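Local coordinates for protein fluoroacetyl-CoA thioesterase (Streptomyces Cattleya, PDB 3KUW) that hydrolyses fluoroacetyl-CoA to fluoroacetate and coenzyme A, works as a homodimer, and so gives its producer resistance to fluoroacetate, at residues A[21-26]-A[39-44]; A[44-49]-A[70-75]; A[52-57]-A[118-123]; A[76-81]-A[109-114]; A[87-92]-A[103-108]. The protein carries 1 engineered substitution. All coordinates share one frame; numbering follows the deposited sequence.

Interaction 1. Residues A[21-26]-A[39-44]; sequences KTVRHL and VFASGF. Engineered in segment 39-44: S42 (natural residue Thr). With FAH (fluoroacetic acid), chain D; FAH (fluoroacetic acid), chain F.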
# COMPACT_ATOMS: atom_id res chain seq x y z
N LYS A 21 -4.56 11.65 -5.79
CA LYS A 21 -4.40 10.27 -5.29
C LYS A 21 -3.97 9.31 -6.37
O LYS A 21 -4.19 8.09 -6.27
CB LYS A 21 -5.65 9.75 -4.54
CG LYS A 21 -6.02 10.46 -3.21
CD LYS A 21 -4.87 10.58 -2.32
CE LYS A 21 -5.35 10.56 -0.91
NZ LYS A 21 -4.80 11.63 -0.15
N THR A 22 -3.33 9.85 -7.41
CA THR A 22 -2.88 9.02 -8.49
C THR A 22 -1.41 8.62 -8.25
O THR A 22 -0.70 9.12 -7.35
CB THR A 22 -3.05 9.72 -9.92
OG1 THR A 22 -2.28 10.93 -9.96
CG2 THR A 22 -4.53 10.06 -10.24
N VAL A 23 -0.97 7.63 -8.98
CA VAL A 23 0.40 7.14 -8.87
C VAL A 23 1.44 8.26 -8.65
O VAL A 23 2.25 8.19 -7.72
CB VAL A 23 0.72 6.31 -10.16
CG1 VAL A 23 2.28 5.89 -10.20
CG2 VAL A 23 -0.20 5.05 -10.20
N ARG A 24 1.41 9.31 -9.49
CA ARG A 24 2.48 10.35 -9.45
C ARG A 24 2.52 11.11 -8.12
O ARG A 24 3.57 11.58 -7.71
CB ARG A 24 2.44 11.32 -10.67
CG ARG A 24 1.21 12.22 -10.78
CD ARG A 24 1.14 12.96 -12.17
NE ARG A 24 1.24 12.00 -13.29
CZ ARG A 24 1.49 12.30 -14.59
NH1 ARG A 24 1.69 13.55 -15.00
NH2 ARG A 24 1.59 11.31 -15.49
N HIS A 25 1.41 11.12 -7.41
CA HIS A 25 1.37 11.83 -6.17
C HIS A 25 1.77 10.94 -5.04
O HIS A 25 2.07 11.47 -4.00
CB HIS A 25 -0.03 12.38 -5.93
CG HIS A 25 -0.47 13.38 -6.96
ND1 HIS A 25 -0.22 14.73 -6.85
CD2 HIS A 25 -1.09 13.20 -8.15
CE1 HIS A 25 -0.70 15.35 -7.91
NE2 HIS A 25 -1.22 14.45 -8.72
N LEU A 26 1.75 9.60 -5.20
CA LEU A 26 2.26 8.73 -4.11
C LEU A 26 3.75 8.99 -3.87
O LEU A 26 4.20 9.07 -2.71
CB LEU A 26 2.02 7.20 -4.35
CG LEU A 26 2.32 6.30 -3.13
CD1 LEU A 26 1.22 6.56 -2.04
CD2 LEU A 26 2.20 4.89 -3.62
N VAL A 39 -4.15 7.24 -12.59
CA VAL A 39 -5.03 6.27 -11.91
C VAL A 39 -4.69 6.14 -10.41
O VAL A 39 -3.54 6.34 -10.03
CB VAL A 39 -4.96 4.87 -12.56
CG1 VAL A 39 -5.39 4.94 -14.07
CG2 VAL A 39 -3.56 4.27 -12.36
N PHE A 40 -5.69 5.81 -9.61
CA PHE A 40 -5.61 5.64 -8.15
C PHE A 40 -4.42 4.68 -7.84
O PHE A 40 -4.44 3.56 -8.27
CB PHE A 40 -6.97 5.02 -7.71
CG PHE A 40 -7.24 5.02 -6.17
CD1 PHE A 40 -6.91 6.15 -5.37
CD2 PHE A 40 -7.87 3.90 -5.57
CE1 PHE A 40 -7.19 6.18 -3.99
CE2 PHE A 40 -8.20 3.93 -4.16
CZ PHE A 40 -7.81 5.08 -3.39
N ALA A 41 -3.42 5.14 -7.08
CA ALA A 41 -2.24 4.29 -6.75
C ALA A 41 -2.63 3.07 -5.85
O ALA A 41 -3.46 3.23 -4.97
CB ALA A 41 -1.17 5.10 -6.10
N SER A 42 -2.04 1.88 -6.09
CA SER A 42 -2.33 0.77 -5.17
C SER A 42 -2.00 1.19 -3.71
O SER A 42 -2.66 0.73 -2.76
CB SER A 42 -1.51 -0.50 -5.48
OG SER A 42 -1.69 -0.99 -6.82
N GLY A 43 -0.96 1.96 -3.51
CA GLY A 43 -0.62 2.36 -2.11
C GLY A 43 -1.68 3.22 -1.42
O GLY A 43 -1.88 3.15 -0.21
N PHE A 44 -2.37 4.06 -2.19
CA PHE A 44 -3.48 4.81 -1.62
C PHE A 44 -4.72 3.87 -1.44
O PHE A 44 -5.52 4.07 -0.53
CB PHE A 44 -3.83 6.00 -2.57
CG PHE A 44 -2.86 7.16 -2.53
CD1 PHE A 44 -2.68 7.91 -1.36
CD2 PHE A 44 -2.26 7.62 -3.71
CE1 PHE A 44 -1.84 9.04 -1.33
CE2 PHE A 44 -1.40 8.69 -3.72
CZ PHE A 44 -1.15 9.42 -2.50
C FAH D . -0.50 0.98 -9.02
F FAH D . -0.92 1.18 -11.29
O FAH D . 0.06 1.81 -8.24
CH3 FAH D . -1.45 1.52 -10.06
OXT FAH D . -0.32 -0.27 -9.03
C FAH F . -1.45 -4.32 -5.63
F FAH F . 0.52 -3.13 -6.06
O FAH F . -1.86 -4.28 -4.45
CH3 FAH F . 0.03 -4.40 -5.89
OXT FAH F . -2.20 -4.28 -6.62
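The F44 ring is clamped between K21 and L26. On one face, L26 CD1 sits over the centre of the ring, 3.7 Å from the centroid. On the opposite face, K21 CD lies offset toward the rim, 3.6 Å from the centroid. Both are CH-pi contacts. The K21 chain crosses the phenyl at about a right angle and is bent at chi2 (-50°), which lays its methylenes on the ring. T22 O lies at the ring edge. The K21 ammonium reaches past the ring to a salt bridge with E29 of the second subunit.

Two backbone bonds flank this clamp. A41 N donates to K21 O over 3.2 Å. V23 N donates to V39 O over 3.1 Å. They form a single bridge at T22 and F40. A41 CB packs on V23 CA at 3.8 Å and also touches L26 CD2. The engineered S42 (Thr in the natural protein) points the other way. Its N and OG both bind one fluoroacetic acid, N to O at 3.0 Å and OG to OXT at 2.7 Å. V23 CG2 packs against the CH3 carbon of the same molecule. S42 is an active-site position.

The contact holds the short helix 23-26 against the start of helix 42-56. F40 pairs through its backbone with T80, and the second subunit packs on L26 and F40.

Interaction 2. Residues A[44-49]-A[70-75]; sequences FMVGLM and TAICVT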
# COMPACT_ATOMS: atom_id res chain seq x y z
N PHE A 44 -2.37 4.06 -2.19
CA PHE A 44 -3.48 4.81 -1.62
C PHE A 44 -4.72 3.87 -1.44
O PHE A 44 -5.52 4.07 -0.53
CB PHE A 44 -3.83 6.00 -2.57
CG PHE A 44 -2.86 7.16 -2.53
CD1 PHE A 44 -2.68 7.91 -1.36
CD2 PHE A 44 -2.26 7.62 -3.71
CE1 PHE A 44 -1.84 9.04 -1.33
CE2 PHE A 44 -1.40 8.69 -3.72
CZ PHE A 44 -1.15 9.42 -2.50
N MET A 45 -4.88 2.86 -2.31
CA MET A 45 -5.98 1.87 -2.16
C MET A 45 -5.82 1.14 -0.84
O MET A 45 -6.81 1.00 -0.06
CB MET A 45 -6.05 0.85 -3.31
CG MET A 45 -7.22 -0.19 -3.07
SD MET A 45 -7.45 -1.38 -4.41
CE MET A 45 -6.07 -2.50 -4.02
N VAL A 46 -4.59 0.65 -0.60
CA VAL A 46 -4.22 0.03 0.67
C VAL A 46 -4.53 0.97 1.84
O VAL A 46 -5.27 0.59 2.79
CB VAL A 46 -2.74 -0.36 0.64
CG1 VAL A 46 -2.18 -0.73 2.02
CG2 VAL A 46 -2.55 -1.55 -0.32
N GLY A 47 -4.01 2.19 1.77
CA GLY A 47 -4.32 3.20 2.81
C GLY A 47 -5.80 3.36 3.06
O GLY A 47 -6.23 3.50 4.21
N LEU A 48 -6.60 3.28 2.02
CA LEU A 48 -8.05 3.52 2.15
C LEU A 48 -8.73 2.28 2.76
O LEU A 48 -9.73 2.39 3.55
CB LEU A 48 -8.64 3.78 0.77
CG LEU A 48 -10.14 4.01 0.70
CD1 LEU A 48 -10.50 5.41 1.34
CD2 LEU A 48 -10.77 3.92 -0.70
N MET A 49 -8.19 1.11 2.39
CA MET A 49 -8.63 -0.15 2.98
C MET A 49 -8.33 -0.22 4.48
O MET A 49 -9.21 -0.62 5.26
CB MET A 49 -7.96 -1.31 2.26
CG MET A 49 -8.64 -1.58 0.90
SD MET A 49 -7.68 -2.88 0.11
CE MET A 49 -8.87 -3.47 -1.10
N THR A 70 -0.48 -4.82 10.36
CA THR A 70 0.60 -5.80 10.48
C THR A 70 0.71 -6.77 9.26
O THR A 70 1.69 -7.52 9.14
CB THR A 70 0.45 -6.65 11.78
OG1 THR A 70 -0.85 -7.28 11.80
CG2 THR A 70 0.67 -5.75 12.99
N ALA A 71 -0.32 -6.74 8.40
CA ALA A 71 -0.32 -7.52 7.13
C ALA A 71 -1.31 -6.94 6.20
O ALA A 71 -2.41 -6.51 6.61
CB ALA A 71 -0.70 -8.98 7.40
N ILE A 72 -0.97 -6.95 4.92
CA ILE A 72 -1.94 -6.65 3.88
C ILE A 72 -1.73 -7.64 2.76
O ILE A 72 -0.55 -7.88 2.35
CB ILE A 72 -1.81 -5.13 3.36
CG1 ILE A 72 -2.91 -4.80 2.35
CG2 ILE A 72 -0.43 -4.85 2.80
CD1 ILE A 72 -4.34 -4.63 2.99
N CYS A 73 -2.83 -8.27 2.28
CA CYS A 73 -2.76 -9.28 1.24
C CYS A 73 -3.91 -9.06 0.26
O CYS A 73 -5.03 -9.54 0.48
CB CYS A 73 -2.79 -10.71 1.82
SG CYS A 73 -2.38 -11.99 0.58
N VAL A 74 -3.66 -8.32 -0.81
CA VAL A 74 -4.78 -7.94 -1.70
C VAL A 74 -4.45 -8.03 -3.19
O VAL A 74 -3.27 -7.89 -3.58
CB VAL A 74 -5.32 -6.44 -1.43
CG1 VAL A 74 -5.93 -6.37 -0.06
CG2 VAL A 74 -4.21 -5.36 -1.59
N THR A 75 -5.50 -8.14 -4.02
CA THR A 75 -5.36 -8.06 -5.48
C THR A 75 -5.72 -6.62 -5.86
O THR A 75 -6.38 -5.93 -5.05
CB THR A 75 -6.31 -9.03 -6.18
OG1 THR A 75 -7.63 -8.90 -5.64
CG2 THR A 75 -5.81 -10.47 -5.95
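V74 receives two methionines from the helix. M45 CE meets V74 CG2 tip to tip at 4.2 Å. M49 SD slides past V74 CG1 in the opposite direction, 3.9 Å away. One turn of helix separates the two thioethers, so they reach different methyls of the same valine. V46 CG1 meets I72 CG1 at 4.1 Å. M45 CE also lies 3.6 Å from T75 O; the bend at chi3 (78°) turns this methyl toward the strand. No hydrogen bond crosses.

This is the hot dog fold: helix 42-56 is the sausage and the antiparallel sheet wraps it. The axes of 44-49 and 70-75 run at 119°, 10.6 Å apart at their closest.

Further out, V104 and A106 of strand 99-107 pack on M49, and V104 also on V74. I113 and H76 also touch M45. On its outer edge, 70-75 pairs antiparallel with a strand of the second subunit, and C73 forms a disulfide with C73 of that subunit. T70 and A71 face E119 in a classic beta bulge.

Interaction 3. Residues A[52-57]-A[118-123]; sequences ACVRAM and HERAVI. With FAH (fluoroacetic acid), chain C.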
# COMPACT_ATOMS: atom_id res chain seq x y z
N ALA A 52 -10.71 2.25 6.36
CA ALA A 52 -12.01 1.60 6.68
C ALA A 52 -11.92 0.68 7.94
O ALA A 52 -12.81 0.68 8.79
CB ALA A 52 -12.56 0.83 5.46
N CYS A 53 -10.89 -0.17 8.04
CA CYS A 53 -10.77 -1.04 9.24
C CYS A 53 -10.50 -0.25 10.55
O CYS A 53 -10.93 -0.67 11.63
CB CYS A 53 -9.64 -2.08 9.04
SG CYS A 53 -9.98 -3.18 7.59
N VAL A 54 -9.71 0.83 10.46
CA VAL A 54 -9.40 1.66 11.62
C VAL A 54 -10.72 2.22 12.19
O VAL A 54 -10.96 2.14 13.39
CB VAL A 54 -8.39 2.81 11.22
CG1 VAL A 54 -8.46 3.99 12.20
CG2 VAL A 54 -6.98 2.24 11.15
N ARG A 55 -11.58 2.76 11.33
CA ARG A 55 -12.93 3.25 11.71
C ARG A 55 -13.87 2.13 12.29
O ARG A 55 -14.54 2.33 13.29
CB ARG A 55 -13.58 3.93 10.52
CG ARG A 55 -12.81 5.17 10.01
CD ARG A 55 -13.59 5.92 8.97
NE ARG A 55 -14.77 6.54 9.56
CZ ARG A 55 -15.85 6.89 8.90
NH1 ARG A 55 -15.90 6.67 7.56
NH2 ARG A 55 -16.88 7.48 9.59
N ALA A 56 -13.87 0.96 11.67
CA ALA A 56 -14.65 -0.23 12.18
C ALA A 56 -14.27 -0.67 13.62
O ALA A 56 -15.15 -1.05 14.42
CB ALA A 56 -14.50 -1.42 11.18
N MET A 57 -12.99 -0.55 13.98
CA MET A 57 -12.49 -1.07 15.27
C MET A 57 -12.37 0.03 16.34
O MET A 57 -11.92 -0.23 17.48
CB MET A 57 -11.15 -1.80 15.13
CG MET A 57 -9.91 -0.97 14.64
SD MET A 57 -8.32 -1.80 14.91
CE MET A 57 -8.06 -1.84 16.68
N HIS A 118 -6.64 -7.93 5.66
CA HIS A 118 -5.79 -6.98 6.37
C HIS A 118 -5.84 -7.38 7.84
O HIS A 118 -6.95 -7.66 8.39
CB HIS A 118 -6.33 -5.54 6.26
CG HIS A 118 -5.46 -4.52 6.98
ND1 HIS A 118 -5.97 -3.51 7.77
CD2 HIS A 118 -4.12 -4.41 7.05
CE1 HIS A 118 -4.99 -2.79 8.27
NE2 HIS A 118 -3.85 -3.32 7.85
N GLU A 119 -4.66 -7.32 8.47
CA GLU A 119 -4.51 -7.64 9.91
C GLU A 119 -3.99 -6.43 10.67
O GLU A 119 -3.21 -5.65 10.11
CB GLU A 119 -3.55 -8.81 10.03
CG GLU A 119 -4.22 -10.18 9.73
CD GLU A 119 -4.42 -10.56 8.24
OE1 GLU A 119 -3.61 -10.16 7.34
OE2 GLU A 119 -5.41 -11.32 7.96
N ARG A 120 -4.45 -6.24 11.92
CA ARG A 120 -4.04 -5.07 12.73
C ARG A 120 -3.77 -5.54 14.14
O ARG A 120 -4.31 -6.62 14.56
CB ARG A 120 -5.12 -3.97 12.75
CG ARG A 120 -5.58 -3.38 11.31
CD ARG A 120 -6.41 -2.05 11.52
NE ARG A 120 -5.56 -0.98 12.05
CZ ARG A 120 -4.62 -0.30 11.35
NH1 ARG A 120 -4.42 -0.53 10.05
NH2 ARG A 120 -3.90 0.62 11.95
N ALA A 121 -2.87 -4.83 14.83
CA ALA A 121 -2.59 -5.08 16.24
C ALA A 121 -2.86 -3.82 17.04
O ALA A 121 -2.48 -2.73 16.64
CB ALA A 121 -1.16 -5.49 16.46
N VAL A 122 -3.51 -3.99 18.20
CA VAL A 122 -3.77 -2.88 19.13
C VAL A 122 -2.42 -2.56 19.82
O VAL A 122 -1.69 -3.48 20.25
CB VAL A 122 -4.82 -3.30 20.19
CG1 VAL A 122 -5.01 -2.23 21.26
CG2 VAL A 122 -6.18 -3.68 19.53
N ILE A 123 -2.10 -1.28 19.93
CA ILE A 123 -0.86 -0.84 20.59
C ILE A 123 -1.12 0.14 21.73
O ILE A 123 -2.12 0.82 21.72
CB ILE A 123 0.13 -0.18 19.58
CG1 ILE A 123 -0.52 1.03 18.87
CG2 ILE A 123 0.62 -1.22 18.56
CD1 ILE A 123 0.50 1.92 18.12
C FAH C . 0.74 2.04 9.62
F FAH C . -1.82 1.97 9.69
O FAH C . 1.80 1.77 10.25
CH3 FAH C . -0.60 2.06 10.40
OXT FAH C . 0.81 2.28 8.38
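V54 CG2 sits squarely over one face of the R120 guanidinium, 3.5 Å from CZ. This is the tight part of the contact. The R120 chain bends at chi3 (67°), which brings its flat group beneath the methyl. E32 of the second subunit also packs on V54. M57 SD comes in at the edge of the guanidinium and lies 3.9 Å from R120 CD. C53 CB adds a contact with CD from the helix side. Deeper in, C53 SG meets the H118 ring at its edge, with ND1 at 4.0 Å.

The far end is looser. M57 CE touches V122 CG2 at 3.9 Å, a single methyl contact, and V122 is partly exposed.

The segments belong to the end of the central helix and to strand 112-124 of the hot dog sheet. Their axes run at 46° to each other. W102 and V104 of strand 99-107 cover C53 from the sheet.

No hydrogen bond links the two segments. The polar ends are served from outside: R120 NE bonds to S67 OG, while NH1 makes a long, weak ion pair with E50. H118 ND1 is buried with no partner in the model. A fluoroacetic acid, also hydrogen-bonded to S42 of the second subunit, has its fluorine 3.4 Å from R120 NH2. The V54 methyl covers one face of the guanidinium while an edge meets the fluorine, consistent with the substrate-binding role of R120.

Interaction 4. Residues A[76-81]-A[109-114]; sequences HTAATP and GVDEIG. With FAH (fluoroacetic acid), chain E; FAH (fluoroacetic acid), chain F.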
# COMPACT_ATOMS: atom_id res chain seq x y z
N HIS A 76 -5.27 -6.16 -7.02
CA HIS A 76 -5.75 -4.86 -7.55
C HIS A 76 -6.08 -5.15 -9.05
O HIS A 76 -5.16 -5.24 -9.89
CB HIS A 76 -4.65 -3.78 -7.39
CG HIS A 76 -5.12 -2.35 -7.59
ND1 HIS A 76 -4.33 -1.26 -7.28
CD2 HIS A 76 -6.30 -1.84 -8.03
CE1 HIS A 76 -4.99 -0.14 -7.54
NE2 HIS A 76 -6.19 -0.46 -7.99
N THR A 77 -7.37 -5.26 -9.36
CA THR A 77 -7.88 -6.00 -10.54
C THR A 77 -8.46 -5.09 -11.65
O THR A 77 -8.75 -5.54 -12.77
CB THR A 77 -8.99 -7.05 -10.13
OG1 THR A 77 -10.13 -6.37 -9.60
CG2 THR A 77 -8.54 -8.01 -9.07
N ALA A 78 -8.63 -3.80 -11.36
CA ALA A 78 -9.09 -2.85 -12.38
C ALA A 78 -8.57 -1.49 -11.97
O ALA A 78 -8.26 -1.26 -10.79
CB ALA A 78 -10.58 -2.83 -12.49
N ALA A 79 -8.48 -0.59 -12.94
CA ALA A 79 -7.99 0.77 -12.66
C ALA A 79 -9.11 1.86 -12.48
O ALA A 79 -10.16 1.83 -13.14
CB ALA A 79 -7.02 1.19 -13.78
N THR A 80 -8.79 2.89 -11.71
CA THR A 80 -9.73 3.92 -11.36
C THR A 80 -9.17 5.30 -11.59
O THR A 80 -8.23 5.70 -10.92
CB THR A 80 -10.13 3.75 -9.89
OG1 THR A 80 -10.63 2.43 -9.75
CG2 THR A 80 -11.26 4.69 -9.51
N PRO A 81 -9.77 6.06 -12.55
CA PRO A 81 -9.37 7.46 -12.72
C PRO A 81 -10.10 8.36 -11.69
O PRO A 81 -11.11 7.93 -11.10
CB PRO A 81 -9.88 7.76 -14.13
CG PRO A 81 -11.17 7.05 -14.13
CD PRO A 81 -10.83 5.70 -13.50
N GLY A 109 -17.73 1.73 -8.47
CA GLY A 109 -19.00 2.04 -9.09
C GLY A 109 -19.11 1.40 -10.48
O GLY A 109 -20.20 1.25 -11.01
N VAL A 110 -17.99 1.01 -11.08
CA VAL A 110 -18.04 0.37 -12.40
C VAL A 110 -17.52 -1.09 -12.29
O VAL A 110 -18.19 -2.04 -12.74
CB VAL A 110 -17.24 1.20 -13.50
CG1 VAL A 110 -17.44 0.56 -14.91
CG2 VAL A 110 -17.68 2.68 -13.53
N ASP A 111 -16.32 -1.25 -11.73
CA ASP A 111 -15.68 -2.56 -11.54
C ASP A 111 -15.41 -2.79 -10.05
O ASP A 111 -15.22 -1.83 -9.31
CB ASP A 111 -14.32 -2.56 -12.29
CG ASP A 111 -14.49 -2.32 -13.78
OD1 ASP A 111 -15.28 -3.09 -14.35
OD2 ASP A 111 -13.89 -1.37 -14.35
N GLU A 112 -15.40 -4.06 -9.63
CA GLU A 112 -14.62 -4.49 -8.45
C GLU A 112 -13.18 -4.18 -8.73
O GLU A 112 -12.66 -4.47 -9.81
CB GLU A 112 -14.81 -5.97 -8.11
CG GLU A 112 -16.24 -6.38 -7.73
CD GLU A 112 -16.80 -5.84 -6.37
OE1 GLU A 112 -16.07 -5.26 -5.53
OE2 GLU A 112 -18.02 -5.99 -6.15
N ILE A 113 -12.50 -3.51 -7.80
CA ILE A 113 -11.14 -3.13 -8.12
C ILE A 113 -10.05 -3.95 -7.37
O ILE A 113 -8.91 -3.83 -7.69
CB ILE A 113 -10.90 -1.62 -7.99
CG1 ILE A 113 -11.08 -1.11 -6.54
CG2 ILE A 113 -11.79 -0.87 -8.99
CD1 ILE A 113 -10.39 0.30 -6.36
N GLY A 114 -10.43 -4.74 -6.36
CA GLY A 114 -9.53 -5.64 -5.63
C GLY A 114 -10.13 -6.07 -4.27
O GLY A 114 -11.12 -5.50 -3.82
C FAH E . -4.33 -1.87 -11.42
F FAH E . -4.26 0.67 -11.43
O FAH E . -3.25 -2.08 -10.81
CH3 FAH E . -5.02 -0.51 -11.26
OXT FAH E . -4.87 -2.74 -12.16
C FAH F . -1.45 -4.32 -5.63
F FAH F . 0.52 -3.13 -6.06
O FAH F . -1.86 -4.28 -4.45
CH3 FAH F . 0.03 -4.40 -5.89
OXT FAH F . -2.20 -4.28 -6.62
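T77 N donates a hydrogen bond to I113 O over 2.7 Å, nearly straight at 168°. The donor stands well above the carbonyl plane. The same oxygen also takes a CA-H...O contact from H76 CA at 3.3 Å and lies at the edge of the H76 ring, near CD2.

These contacts join the loop after strand 65-75 to the start of strand 112-124, its neighbour in the hot dog sheet. The loop carries H76, an active-site residue that also binds CoA together with T77.

The apolar contacts lie farther along the loop. A78 CB packs on D111 CB at 3.8 Å and more loosely on I113 CG2.

Several polar groups look outside the two segments. T80 crosses I113 at about a right angle, with OG1 3.6 Å from CG2, and that hydroxyl bonds to D108. The D111 carboxylate turns to K135 of the second subunit in a salt bridge. H76 ND1 bonds to S42 OG. A78 N is buried without a partner in the model.

One fluoroacetic acid rests its CH3 carbon over a face of the imidazole, 3.5 Å from H76 NE2. A78 O lies 3.4 Å from that CH3, and A79 touches it too.

Interaction 5. Residues A[87-92]-A[103-108]; sequences TVTAEL and RVSAHD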
# COMPACT_ATOMS: atom_id res chain seq x y z
N THR A 87 -15.84 2.40 -3.00
CA THR A 87 -16.49 1.95 -1.77
C THR A 87 -15.68 0.76 -1.22
O THR A 87 -15.50 -0.21 -1.95
CB THR A 87 -17.97 1.46 -1.97
OG1 THR A 87 -18.84 2.57 -2.27
CG2 THR A 87 -18.47 0.79 -0.66
N VAL A 88 -15.18 0.87 0.02
CA VAL A 88 -14.49 -0.21 0.69
C VAL A 88 -15.49 -0.85 1.62
O VAL A 88 -16.24 -0.13 2.33
CB VAL A 88 -13.20 0.26 1.48
CG1 VAL A 88 -12.56 -0.91 2.30
CG2 VAL A 88 -12.19 0.80 0.50
N THR A 89 -15.59 -2.19 1.55
CA THR A 89 -16.35 -2.98 2.55
C THR A 89 -15.35 -3.82 3.33
O THR A 89 -14.55 -4.59 2.72
CB THR A 89 -17.35 -3.97 1.90
OG1 THR A 89 -18.17 -3.31 0.91
CG2 THR A 89 -18.29 -4.69 3.03
N ALA A 90 -15.35 -3.66 4.66
CA ALA A 90 -14.50 -4.42 5.54
C ALA A 90 -15.34 -5.38 6.43
O ALA A 90 -16.26 -4.95 7.18
CB ALA A 90 -13.67 -3.52 6.34
N GLU A 91 -15.05 -6.66 6.33
CA GLU A 91 -15.88 -7.69 6.95
C GLU A 91 -15.03 -8.30 8.08
O GLU A 91 -13.98 -8.85 7.79
CB GLU A 91 -16.22 -8.76 5.92
CG GLU A 91 -17.03 -9.88 6.51
CD GLU A 91 -17.14 -11.05 5.57
OE1 GLU A 91 -17.66 -10.85 4.45
OE2 GLU A 91 -16.72 -12.17 5.96
N LEU A 92 -15.43 -8.16 9.34
CA LEU A 92 -14.58 -8.62 10.42
C LEU A 92 -14.49 -10.14 10.38
O LEU A 92 -15.53 -10.85 10.30
CB LEU A 92 -15.09 -8.15 11.81
CG LEU A 92 -14.19 -8.58 13.01
CD1 LEU A 92 -12.74 -7.84 13.13
CD2 LEU A 92 -15.04 -8.40 14.35
N ARG A 103 -11.65 -9.36 6.09
CA ARG A 103 -11.64 -9.46 4.63
C ARG A 103 -12.06 -8.05 4.10
O ARG A 103 -13.07 -7.44 4.56
CB ARG A 103 -12.58 -10.59 4.18
CG ARG A 103 -13.09 -10.37 2.79
CD ARG A 103 -12.44 -11.28 1.80
NE ARG A 103 -13.06 -10.99 0.50
CZ ARG A 103 -12.48 -11.13 -0.68
NH1 ARG A 103 -13.20 -10.81 -1.78
NH2 ARG A 103 -11.20 -11.57 -0.79
N VAL A 104 -11.22 -7.48 3.24
CA VAL A 104 -11.52 -6.17 2.61
C VAL A 104 -11.87 -6.29 1.14
O VAL A 104 -11.25 -7.06 0.42
CB VAL A 104 -10.34 -5.18 2.78
CG1 VAL A 104 -10.34 -4.68 4.27
CG2 VAL A 104 -8.95 -5.78 2.41
N SER A 105 -12.81 -5.49 0.65
CA SER A 105 -13.03 -5.46 -0.79
C SER A 105 -13.36 -4.03 -1.19
O SER A 105 -13.79 -3.25 -0.34
CB SER A 105 -14.10 -6.46 -1.24
OG SER A 105 -15.41 -6.26 -0.69
N ALA A 106 -13.16 -3.71 -2.47
CA ALA A 106 -13.28 -2.34 -2.99
C ALA A 106 -13.90 -2.37 -4.39
O ALA A 106 -13.60 -3.28 -5.18
CB ALA A 106 -11.87 -1.69 -3.06
N HIS A 107 -14.76 -1.39 -4.72
CA HIS A 107 -15.43 -1.31 -6.02
C HIS A 107 -15.51 0.19 -6.32
O HIS A 107 -15.63 0.99 -5.36
CB HIS A 107 -16.78 -2.05 -6.13
CG HIS A 107 -17.98 -1.21 -5.80
ND1 HIS A 107 -18.80 -1.46 -4.72
CD2 HIS A 107 -18.45 -0.08 -6.38
CE1 HIS A 107 -19.74 -0.53 -4.66
NE2 HIS A 107 -19.54 0.33 -5.64
N ASP A 108 -15.37 0.58 -7.61
CA ASP A 108 -15.37 2.02 -7.93
C ASP A 108 -16.65 2.50 -8.61
O ASP A 108 -16.66 3.58 -9.25
CB ASP A 108 -14.10 2.37 -8.74
CG ASP A 108 -14.11 1.74 -10.15
OD1 ASP A 108 -15.18 1.20 -10.53
OD2 ASP A 108 -13.05 1.80 -10.85
O HOH W 1 -15.37 -7.43 2.06
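E91 and R103 pair at one end of this two-stranded contact. E91 N donates to R103 O over 2.8 Å, and R103 N returns a bond to E91 O. E91 CB, the first side-chain atom, lies 3.7 Å from R103 O and 4.4 Å from R103 CB. The chain then leaves extended, with CG anti to the backbone N (chi1 178°). The R103 chain also turns away, and E91 OE1 ends 6.1 Å from R103 NE, too far for a salt bridge. OE1 pairs instead with R10 of strand 10-16.

T89 with S105 and T87 with H107 repeat the doubly bonded pattern. Between them stand the non-hydrogen-bonded pairs V88 with A106 and A90 with V104. CA-H...O contacts accompany these pairs, such as A106 CA to T87 O at 3.2 Å. On the polar face, a water bridges T89 O and S105 OG, 3.0 Å from each. H107 was modelled in two conformers, so its packing on T87 is doubtful.

On the other face, A90 CB meets V104 CG1 at 4.1 Å, with V88 and A106 beside them. The strands form an antiparallel beta hairpin, its segment axes at 164°. The hairpin lies within the hot dog sheet, flanked by strands 10-16 and 112-124. Its apolar face rests on helix 42-56 through L48, A52 and C53.

How the interactions relate
Interactions 1, 2 and 3 all use helix 42-56, at its start, middle and end, and all three are buried. Interaction 2 is side-chain packing without a hydrogen bond across it. Interaction 3 adds a guanidinium and interaction 1 backbone bonds. Interactions 1, 3 and 4 meet bound fluoroacetic acid. Interactions 4 and 5 are only partly buried. Interaction 5 joins strands by regular backbone bonds, with one face polar and the other turned to the helix, where it meets interactions 2 and 3. Interaction 4 is a loop-to-strand contact held partly by a backbone hydrogen bond. The S42-H76 bond joins interactions 1 and 4 at the active site. Interaction 3 lies across the chain's centre from both.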